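Local coordinates for pyoverdine biosynthesis protein PvcB (Pseudomonas aeruginosa, PDB 4YLM), which catalyses the iron(II)- and 2-oxoglutarate-dependent oxidation of tyrosine isonitrile in the biosynthesis of paerucumarin, at residues E81-E95 with R269-A281. Residues are numbered along the deposited sequence; the frame is centred on the assembly and turned at random.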
ATOM      1  N   GLU A  81      -9.638 -12.217  -4.146  1.00 26.72           N
ATOM      2  CA  GLU A  81     -10.216 -13.517  -4.499  1.00 29.79           C
ATOM      3  C   GLU A  81     -11.709 -13.554  -4.169  1.00 26.05           C
ATOM      4  O   GLU A  81     -12.092 -13.606  -3.002  1.00 23.80           O
ATOM      5  CB  GLU A  81      -9.499 -14.647  -3.753  1.00 28.06           C
ATOM      6  CG  GLU A  81      -9.904 -16.047  -4.220  1.00 28.09           C
ATOM      7  CD  GLU A  81      -9.431 -17.153  -3.272  1.00 36.74           C
ATOM      8  OE1 GLU A  81      -9.844 -18.314  -3.472  1.00 38.16           O
ATOM      9  OE2 GLU A  81      -8.658 -16.867  -2.325  1.00 32.52           O
ATOM     10  N   VAL A  82     -12.556 -13.518  -5.192  1.00 26.10           N
ATOM     11  CA  VAL A  82     -13.997 -13.486  -4.950  1.00 25.18           C
ATOM     12  C   VAL A  82     -14.437 -14.800  -4.327  1.00 26.47           C
ATOM     13  O   VAL A  82     -13.994 -15.864  -4.741  1.00 24.70           O
ATOM     14  CB  VAL A  82     -14.789 -13.222  -6.249  1.00 26.11           C
ATOM     15  CG1 VAL A  82     -16.282 -13.506  -6.049  1.00 22.11           C
ATOM     16  CG2 VAL A  82     -14.570 -11.787  -6.730  1.00 24.91           C
ATOM     17  N   MET A  83     -15.272 -14.728  -3.298  1.00 25.93           N
ATOM     18  CA  MET A  83     -15.896 -15.926  -2.772  1.00 23.47           C
ATOM     19  C   MET A  83     -17.173 -16.198  -3.578  1.00 27.41           C
ATOM     20  O   MET A  83     -18.165 -15.466  -3.464  1.00 26.18           O
ATOM     21  CB  MET A  83     -16.210 -15.786  -1.284  1.00 26.13           C
ATOM     22  CG  MET A  83     -16.757 -17.062  -0.662  1.00 30.79           C
ATOM     23  SD  MET A  83     -17.081 -16.951   1.117  1.00 35.80           S
ATOM     24  CE  MET A  83     -18.750 -16.348   1.108  1.00 28.50           C
ATOM     25  N   LEU A  84     -17.129 -17.240  -4.404  1.00 26.46           N
ATOM     26  CA  LEU A  84     -18.215 -17.532  -5.332  1.00 30.50           C
ATOM     27  C   LEU A  84     -19.333 -18.339  -4.688  1.00 31.37           C
ATOM     28  O   LEU A  84     -19.092 -19.251  -3.894  1.00 34.01           O
ATOM     29  CB  LEU A  84     -17.685 -18.260  -6.570  1.00 30.54           C
ATOM     30  CG  LEU A  84     -16.859 -17.418  -7.547  1.00 33.59           C
ATOM     31  CD1 LEU A  84     -16.213 -18.311  -8.604  1.00 36.15           C
ATOM     32  CD2 LEU A  84     -17.709 -16.326  -8.197  1.00 31.98           C
ATOM     33  N   TRP A  85     -20.566 -17.980  -5.023  1.00 32.14           N
ATOM     34  CA  TRP A  85     -21.725 -18.737  -4.573  1.00 31.03           C
ATOM     35  C   TRP A  85     -22.262 -19.514  -5.774  1.00 32.46           C
ATOM     36  O   TRP A  85     -21.804 -19.314  -6.898  1.00 30.72           O
ATOM     37  CB  TRP A  85     -22.797 -17.788  -4.044  1.00 31.05           C
ATOM     38  CG  TRP A  85     -22.469 -17.139  -2.728  1.00 36.10           C
ATOM     39  CD1 TRP A  85     -21.576 -16.120  -2.503  1.00 32.39           C
ATOM     40  CD2 TRP A  85     -23.054 -17.446  -1.458  1.00 36.55           C
ATOM     41  NE1 TRP A  85     -21.570 -15.787  -1.167  1.00 31.98           N
ATOM     42  CE2 TRP A  85     -22.467 -16.587  -0.507  1.00 35.08           C
ATOM     43  CE3 TRP A  85     -24.018 -18.368  -1.034  1.00 37.07           C
ATOM     44  CZ2 TRP A  85     -22.808 -16.630   0.842  1.00 36.12           C
ATOM     45  CZ3 TRP A  85     -24.353 -18.407   0.306  1.00 43.69           C
ATOM     46  CH2 TRP A  85     -23.754 -17.541   1.228  1.00 39.27           C
ATOM     47  N   PRO A  86     -23.242 -20.398  -5.552  1.00 33.95           N
ATOM     48  CA  PRO A  86     -23.828 -21.079  -6.716  1.00 34.07           C
ATOM     49  C   PRO A  86     -24.366 -20.090  -7.749  1.00 34.51           C
ATOM     50  O   PRO A  86     -24.345 -20.380  -8.950  1.00 37.64           O
ATOM     51  CB  PRO A  86     -24.952 -21.903  -6.098  1.00 38.82           C
ATOM     52  CG  PRO A  86     -24.437 -22.215  -4.716  1.00 40.42           C
ATOM     53  CD  PRO A  86     -23.704 -20.974  -4.279  1.00 34.62           C
ATOM     54  N   PHE A  87     -24.811 -18.919  -7.298  1.00 32.19           N
ATOM     55  CA  PHE A  87     -25.307 -17.902  -8.226  1.00 33.05           C
ATOM     56  C   PHE A  87     -24.196 -17.085  -8.899  1.00 34.35           C
ATOM     57  O   PHE A  87     -24.471 -16.214  -9.723  1.00 33.19           O
ATOM     58  CB  PHE A  87     -26.303 -16.966  -7.537  1.00 33.40           C
ATOM     59  CG  PHE A  87     -25.774 -16.312  -6.279  1.00 29.92           C
ATOM     60  CD1 PHE A  87     -26.176 -16.763  -5.030  1.00 30.99           C
ATOM     61  CD2 PHE A  87     -24.896 -15.227  -6.352  1.00 30.62           C
ATOM     62  CE1 PHE A  87     -25.710 -16.159  -3.857  1.00 34.97           C
ATOM     63  CE2 PHE A  87     -24.421 -14.611  -5.184  1.00 28.74           C
ATOM     64  CZ  PHE A  87     -24.827 -15.079  -3.939  1.00 28.52           C
ATOM     65  N   GLY A  88     -22.946 -17.357  -8.548  1.00 31.68           N
ATOM     66  CA  GLY A  88     -21.844 -16.576  -9.086  1.00 31.65           C
ATOM     67  C   GLY A  88     -21.274 -15.601  -8.064  1.00 27.97           C
ATOM     68  O   GLY A  88     -21.240 -15.904  -6.880  1.00 26.88           O
ATOM     69  N   ALA A  89     -20.852 -14.427  -8.520  1.00 28.19           N
ATOM     70  CA  ALA A  89     -20.190 -13.454  -7.656  1.00 28.57           C
ATOM     71  C   ALA A  89     -21.162 -12.508  -6.944  1.00 29.95           C
ATOM     72  O   ALA A  89     -20.960 -12.165  -5.781  1.00 27.58           O
ATOM     73  CB  ALA A  89     -19.161 -12.642  -8.468  1.00 26.57           C
ATOM     74  N   VAL A  90     -22.213 -12.094  -7.644  1.00 26.03           N
ATOM     75  CA  VAL A  90     -23.073 -11.003  -7.184  1.00 27.79           C
ATOM     76  C   VAL A  90     -24.443 -11.443  -6.648  1.00 30.21           C
ATOM     77  O   VAL A  90     -25.251 -12.048  -7.369  1.00 28.25           O
ATOM     78  CB  VAL A  90     -23.307  -9.988  -8.320  1.00 28.88           C
ATOM     79  CG1 VAL A  90     -24.341  -8.942  -7.917  1.00 26.59           C
ATOM     80  CG2 VAL A  90     -21.997  -9.328  -8.722  1.00 27.22           C
ATOM     81  N   LEU A  91     -24.707 -11.128  -5.387  1.00 22.21           N
ATOM     82  CA  LEU A  91     -26.054 -11.299  -4.825  1.00 27.24           C
ATOM     83  C   LEU A  91     -26.878 -10.046  -5.129  1.00 30.89           C
ATOM     84  O   LEU A  91     -26.467  -8.933  -4.784  1.00 29.11           O
ATOM     85  CB  LEU A  91     -25.983 -11.532  -3.310  1.00 27.14           C
ATOM     86  CG  LEU A  91     -27.341 -11.621  -2.584  1.00 27.59           C
ATOM     87  CD1 LEU A  91     -28.081 -12.881  -2.999  1.00 26.39           C
ATOM     88  CD2 LEU A  91     -27.163 -11.570  -1.070  1.00 30.59           C
ATOM     89  N   GLU A  92     -28.019 -10.217  -5.799  1.00 27.28           N
ATOM     90  CA  GLU A  92     -28.909  -9.091  -6.109  1.00 27.64           C
ATOM     91  C   GLU A  92     -29.830  -8.830  -4.932  1.00 29.78           C
ATOM     92  O   GLU A  92     -30.464  -9.750  -4.427  1.00 34.00           O
ATOM     93  CB  GLU A  92     -29.757  -9.396  -7.353  1.00 30.72           C
ATOM     94  CG  GLU A  92     -28.952  -9.619  -8.623  1.00 30.28           C
ATOM     95  CD  GLU A  92     -28.408  -8.322  -9.219  1.00 31.75           C
ATOM     96  OE1 GLU A  92     -29.028  -7.247  -9.038  1.00 35.26           O
ATOM     97  OE2 GLU A  92     -27.363  -8.378  -9.887  1.00 30.67           O
ATOM     98  N   LEU A  93     -29.916  -7.581  -4.489  1.00 31.40           N
ATOM     99  CA  LEU A  93     -30.769  -7.251  -3.342  1.00 29.15           C
ATOM    100  C   LEU A  93     -31.691  -6.127  -3.758  1.00 35.99           C
ATOM    101  O   LEU A  93     -31.330  -4.949  -3.678  1.00 32.13           O
ATOM    102  CB  LEU A  93     -29.933  -6.827  -2.129  1.00 32.40           C
ATOM    103  CG  LEU A  93     -29.031  -7.894  -1.501  1.00 31.78           C
ATOM    104  CD1 LEU A  93     -27.949  -7.257  -0.639  1.00 36.24           C
ATOM    105  CD2 LEU A  93     -29.837  -8.900  -0.680  1.00 31.04           C
ATOM    106  N   VAL A  94     -32.875  -6.497  -4.229  1.00 33.35           N
ATOM    107  CA  VAL A  94     -33.784  -5.534  -4.834  1.00 35.69           C
ATOM    108  C   VAL A  94     -35.043  -5.433  -3.991  1.00 39.11           C
ATOM    109  O   VAL A  94     -35.632  -6.449  -3.620  1.00 42.43           O
ATOM    110  CB  VAL A  94     -34.162  -5.945  -6.266  1.00 38.19           C
ATOM    111  CG1 VAL A  94     -35.014  -4.867  -6.932  1.00 39.70           C
ATOM    112  CG2 VAL A  94     -32.910  -6.210  -7.086  1.00 36.50           C
ATOM    113  N   GLU A  95     -35.435  -4.208  -3.668  1.00 38.57           N
ATOM    114  CA  GLU A  95     -36.647  -3.976  -2.894  1.00 37.97           C
ATOM    115  C   GLU A  95     -37.540  -2.975  -3.602  1.00 38.62           C
ATOM    116  O   GLU A  95     -37.052  -2.038  -4.246  1.00 31.45           O
ATOM    117  CB  GLU A  95     -36.308  -3.481  -1.495  1.00 42.89           C
ATOM    118  CG  GLU A  95     -35.462  -4.462  -0.718  1.00 47.55           C
ATOM    119  CD  GLU A  95     -35.557  -4.242   0.764  1.00 51.08           C
ATOM    120  OE1 GLU A  95     -35.123  -5.129   1.528  1.00 56.49           O
ATOM    121  OE2 GLU A  95     -36.075  -3.181   1.167  1.00 55.75           O
ATOM    122  N   ARG A 269     -41.033   0.586   3.371  1.00 60.52           N
ATOM    123  CA  ARG A 269     -39.935   0.088   2.552  1.00 57.46           C
ATOM    124  C   ARG A 269     -39.805   0.933   1.297  1.00 49.73           C
ATOM    125  O   ARG A 269     -40.766   1.095   0.559  1.00 51.70           O
ATOM    126  CB  ARG A 269     -40.179  -1.373   2.169  1.00 52.73           C
ATOM    127  CG  ARG A 269     -38.977  -2.052   1.562  1.00 52.81           C
ATOM    128  CD  ARG A 269     -39.332  -3.411   0.993  1.00 52.10           C
ATOM    129  NE  ARG A 269     -39.825  -4.328   2.016  1.00 53.90           N
ATOM    130  CZ  ARG A 269     -39.059  -5.174   2.694  1.00 58.55           C
ATOM    131  NH1 ARG A 269     -37.753  -5.221   2.468  1.00 56.80           N
ATOM    132  NH2 ARG A 269     -39.598  -5.977   3.601  1.00 59.85           N
ATOM    133  N   ALA A 270     -38.622   1.485   1.056  1.00 51.90           N
ATOM    134  CA  ALA A 270     -38.408   2.315  -0.125  1.00 49.35           C
ATOM    135  C   ALA A 270     -37.814   1.484  -1.261  1.00 40.03           C
ATOM    136  O   ALA A 270     -37.310   0.390  -1.029  1.00 45.93           O
ATOM    137  CB  ALA A 270     -37.511   3.494   0.207  1.00 57.27           C
ATOM    138  N   PRO A 271     -37.893   1.991  -2.494  1.00 37.68           N
ATOM    139  CA  PRO A 271     -37.346   1.280  -3.652  1.00 38.85           C
ATOM    140  C   PRO A 271     -35.814   1.345  -3.643  1.00 47.02           C
ATOM    141  O   PRO A 271     -35.244   2.431  -3.503  1.00 45.12           O
ATOM    142  CB  PRO A 271     -37.907   2.061  -4.832  1.00 40.28           C
ATOM    143  CG  PRO A 271     -38.175   3.411  -4.296  1.00 40.69           C
ATOM    144  CD  PRO A 271     -38.564   3.241  -2.877  1.00 43.64           C
ATOM    145  N   ARG A 272     -35.158   0.201  -3.789  1.00 36.89           N
ATOM    146  CA  ARG A 272     -33.715   0.156  -3.619  1.00 39.67           C
ATOM    147  C   ARG A 272     -33.118  -1.052  -4.303  1.00 37.50           C
ATOM    148  O   ARG A 272     -33.679  -2.144  -4.249  1.00 37.47           O
ATOM    149  CB  ARG A 272     -33.380   0.098  -2.133  1.00 37.55           C
ATOM    150  CG  ARG A 272     -31.918   0.318  -1.814  1.00 41.01           C
ATOM    151  CD  ARG A 272     -31.747   0.443  -0.318  1.00 39.32           C
ATOM    152  NE  ARG A 272     -31.716  -0.862   0.328  1.00 40.32           N
ATOM    153  CZ  ARG A 272     -31.960  -1.054   1.618  1.00 44.82           C
ATOM    154  NH1 ARG A 272     -32.285  -0.021   2.391  1.00 44.66           N
ATOM    155  NH2 ARG A 272     -31.886  -2.274   2.129  1.00 46.28           N
ATOM    156  N   HIS A 273     -31.966  -0.854  -4.930  1.00 33.49           N
ATOM    157  CA  HIS A 273     -31.272  -1.944  -5.581  1.00 31.88           C
ATOM    158  C   HIS A 273     -29.793  -1.972  -5.155  1.00 30.21           C
ATOM    159  O   HIS A 273     -29.030  -1.068  -5.488  1.00 28.11           O
ATOM    160  CB  HIS A 273     -31.413  -1.798  -7.097  1.00 26.18           C
ATOM    161  CG  HIS A 273     -30.855  -2.949  -7.872  1.00 33.12           C
ATOM    162  ND1 HIS A 273     -30.961  -3.044  -9.244  1.00 32.90           N
ATOM    163  CD2 HIS A 273     -30.177  -4.051  -7.468  1.00 33.04           C
ATOM    164  CE1 HIS A 273     -30.378  -4.157  -9.651  1.00 38.04           C
ATOM    165  NE2 HIS A 273     -29.888  -4.784  -8.595  1.00 32.03           N
ATOM    166  N   LEU A 274     -29.412  -3.003  -4.403  1.00 27.47           N
ATOM    167  CA  LEU A 274     -28.024  -3.212  -3.998  1.00 30.77           C
ATOM    168  C   LEU A 274     -27.501  -4.500  -4.603  1.00 34.41           C
ATOM    169  O   LEU A 274     -28.272  -5.430  -4.873  1.00 28.96           O
ATOM    170  CB  LEU A 274     -27.899  -3.355  -2.471  1.00 28.82           C
ATOM    171  CG  LEU A 274     -28.466  -2.276  -1.561  1.00 34.44           C
ATOM    172  CD1 LEU A 274     -28.186  -2.648  -0.117  1.00 31.70           C
ATOM    173  CD2 LEU A 274     -27.871  -0.911  -1.904  1.00 32.94           C
ATOM    174  N   ARG A 275     -26.182  -4.558  -4.766  1.00 26.43           N
ATOM    175  CA  ARG A 275     -25.490  -5.756  -5.219  1.00 24.49           C
ATOM    176  C   ARG A 275     -24.333  -6.045  -4.274  1.00 29.22           C
ATOM    177  O   ARG A 275     -23.553  -5.145  -3.964  1.00 28.51           O
ATOM    178  CB  ARG A 275     -24.966  -5.554  -6.648  1.00 26.42           C
ATOM    179  CG  ARG A 275     -26.046  -5.739  -7.713  1.00 26.32           C
ATOM    180  CD  ARG A 275     -25.556  -5.410  -9.109  1.00 27.57           C
ATOM    181  NE  ARG A 275     -26.652  -5.608 -10.043  1.00 29.73           N
ATOM    182  CZ  ARG A 275     -26.824  -4.932 -11.171  1.00 32.69           C
ATOM    183  NH1 ARG A 275     -25.951  -4.001 -11.548  1.00 27.39           N
ATOM    184  NH2 ARG A 275     -27.885  -5.195 -11.928  1.00 30.07           N
ATOM    185  N   ARG A 276     -24.220  -7.288  -3.811  1.00 26.18           N
ATOM    186  CA  ARG A 276     -23.168  -7.638  -2.863  1.00 24.73           C
ATOM    187  C   ARG A 276     -22.248  -8.737  -3.381  1.00 27.11           C
ATOM    188  O   ARG A 276     -22.712  -9.754  -3.916  1.00 26.13           O
ATOM    189  CB  ARG A 276     -23.761  -8.077  -1.524  1.00 22.30           C
ATOM    190  CG  ARG A 276     -22.692  -8.441  -0.483  1.00 24.36           C
ATOM    191  CD  ARG A 276     -23.178  -9.544   0.449  1.00 28.69           C
ATOM    192  NE  ARG A 276     -23.261 -10.830  -0.237  1.00 28.20           N
ATOM    193  CZ  ARG A 276     -23.915 -11.887   0.239  1.00 29.84           C
ATOM    194  NH1 ARG A 276     -24.546 -11.807   1.397  1.00 30.38           N
ATOM    195  NH2 ARG A 276     -23.947 -13.021  -0.449  1.00 30.08           N
ATOM    196  N   VAL A 277     -20.945  -8.527  -3.193  1.00 25.05           N
ATOM    197  CA  VAL A 277     -19.910  -9.506  -3.511  1.00 20.53           C
ATOM    198  C   VAL A 277     -19.069  -9.760  -2.258  1.00 28.37           C
ATOM    199  O   VAL A 277     -18.754  -8.823  -1.515  1.00 22.98           O
ATOM    200  CB  VAL A 277     -18.999  -8.983  -4.645  1.00 25.39           C
ATOM    201  CG1 VAL A 277     -17.876  -9.993  -4.972  1.00 19.48           C
ATOM    202  CG2 VAL A 277     -19.838  -8.652  -5.893  1.00 23.51           C
ATOM    203  N   HIS A 278     -18.733 -11.026  -2.011  1.00 24.29           N
ATOM    204  CA  HIS A 278     -17.869 -11.403  -0.903  1.00 24.75           C
ATOM    205  C   HIS A 278     -16.432 -11.563  -1.402  1.00 23.86           C
ATOM    206  O   HIS A 278     -16.217 -12.075  -2.498  1.00 24.62           O
ATOM    207  CB  HIS A 278     -18.331 -12.732  -0.307  1.00 25.79           C
ATOM    208  CG  HIS A 278     -19.472 -12.610   0.655  1.00 29.20           C
ATOM    209  ND1 HIS A 278     -20.501 -13.525   0.702  1.00 27.85           N
ATOM    210  CD2 HIS A 278     -19.723 -11.711   1.637  1.00 26.82           C
ATOM    211  CE1 HIS A 278     -21.345 -13.188   1.664  1.00 28.27           C
ATOM    212  NE2 HIS A 278     -20.899 -12.087   2.242  1.00 28.59           N
ATOM    213  N   ILE A 279     -15.459 -11.135  -0.600  1.00 25.61           N
ATOM    214  CA  ILE A 279     -14.043 -11.304  -0.944  1.00 22.91           C
ATOM    215  C   ILE A 279     -13.402 -12.157   0.128  1.00 24.57           C
ATOM    216  O   ILE A 279     -13.539 -11.867   1.313  1.00 23.79           O
ATOM    217  CB  ILE A 279     -13.300  -9.956  -1.006  1.00 20.79           C
ATOM    218  CG1 ILE A 279     -14.069  -8.953  -1.874  1.00 21.57           C
ATOM    219  CG2 ILE A 279     -11.829 -10.152  -1.460  1.00 21.04           C
ATOM    220  CD1 ILE A 279     -14.135  -9.317  -3.336  1.00 25.31           C
ATOM    221  N   HIS A 280     -12.699 -13.207  -0.284  1.00 22.78           N
ATOM    222  CA  HIS A 280     -12.031 -14.099   0.652  1.00 23.29           C
ATOM    223  C   HIS A 280     -10.941 -13.354   1.410  1.00 25.30           C
ATOM    224  O   HIS A 280     -10.392 -12.371   0.916  1.00 24.38           O
ATOM    225  CB  HIS A 280     -11.371 -15.255  -0.102  1.00 25.67           C
ATOM    226  CG  HIS A 280     -12.292 -16.403  -0.385  1.00 27.96           C
ATOM    227  ND1 HIS A 280     -12.882 -17.148   0.614  1.00 29.42           N
ATOM    228  CD2 HIS A 280     -12.713 -16.941  -1.555  1.00 28.66           C
ATOM    229  CE1 HIS A 280     -13.625 -18.096   0.072  1.00 28.12           C
ATOM    230  NE2 HIS A 280     -13.534 -17.997  -1.243  1.00 27.07           N
ATOM    231  N   ALA A 281     -10.642 -13.835   2.607  1.00 25.25           N
ATOM    232  CA  ALA A 281      -9.421 -13.462   3.314  1.00 26.45           C
ATOM    233  C   ALA A 281      -8.197 -13.971   2.540  1.00 29.50           C
ATOM    234  O   ALA A 281      -8.336 -14.732   1.579  1.00 26.62           O
ATOM    235  CB  ALA A 281      -9.445 -14.043   4.744  1.00 27.79           C
TER
HETATM  236  O   HOH W   1      -7.605 -14.898  -0.999  1.00 28.65           O
HETATM  237  O   HOH W   2      -8.683 -12.242  -1.444  1.00 29.64           O
HETATM  238  O   HOH W   3     -19.676 -13.150  -3.677  1.00 24.37           O
HETATM  239  O   HOH W   4     -14.829 -19.177  -4.051  1.00 34.78           O
HETATM  240  O   HOH W   5     -32.041  -3.548  -1.146  1.00 43.46           O
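Leu-91 and Leu-93 pair with Arg-276 and Leu-274 through backbone hydrogen bonds in both directions, and Glu-95 with Arg-272 continues the antiparallel ladder of 91-95 on 272-281. Earlier, 82-83 touches the same long strand, the chain swings out through a type I turn from Trp-85 to Gly-88, and 91-95 comes back to it. These strands belong to the double-stranded beta-helix (jelly roll) of a cupin-clan TauD/TfdA oxygenase.

Met-83 reaches across this end. Its CB sits over one face of the His-280 ring, 3.6 Å from the centroid, a CH-pi contact; CG leans on CE1 and NE2 of that ring. SD passes it obliquely, and the bend at chi3 (88°) swings CE to 3.3 Å from His-278 ND1. His-278 ND1 also accepts from Trp-85 NE1 at 3.1 Å, nearly in the plane of both rings. Arg-276 lays its guanidinium between Leu-91 CD2 on one face and His-278 CE1 on the other.

On the sheet face of Glu-92, His-273 and Arg-275, one carboxylate serves two residues of the opposing strand. His-273 NE2 meets Glu-92 OE1 at 2.6 Å nearly along the C-O axis, while Arg-275 NE makes a salt bridge through the syn lone pairs of both oxygens, the bond to OE1 the straighter. Val-94 CG2 covers a face of the His-273 ring. Glu-95 OE1 bridges to Arg-269 NH1 (2.8 Å) and to Arg-263.

His-278 NE2 bonds Asp-114, an iron ligand, so with Trp-85 at ND1 the imidazole is held at both nitrogens, consistent with a second-shell histidine that positions the carboxylate.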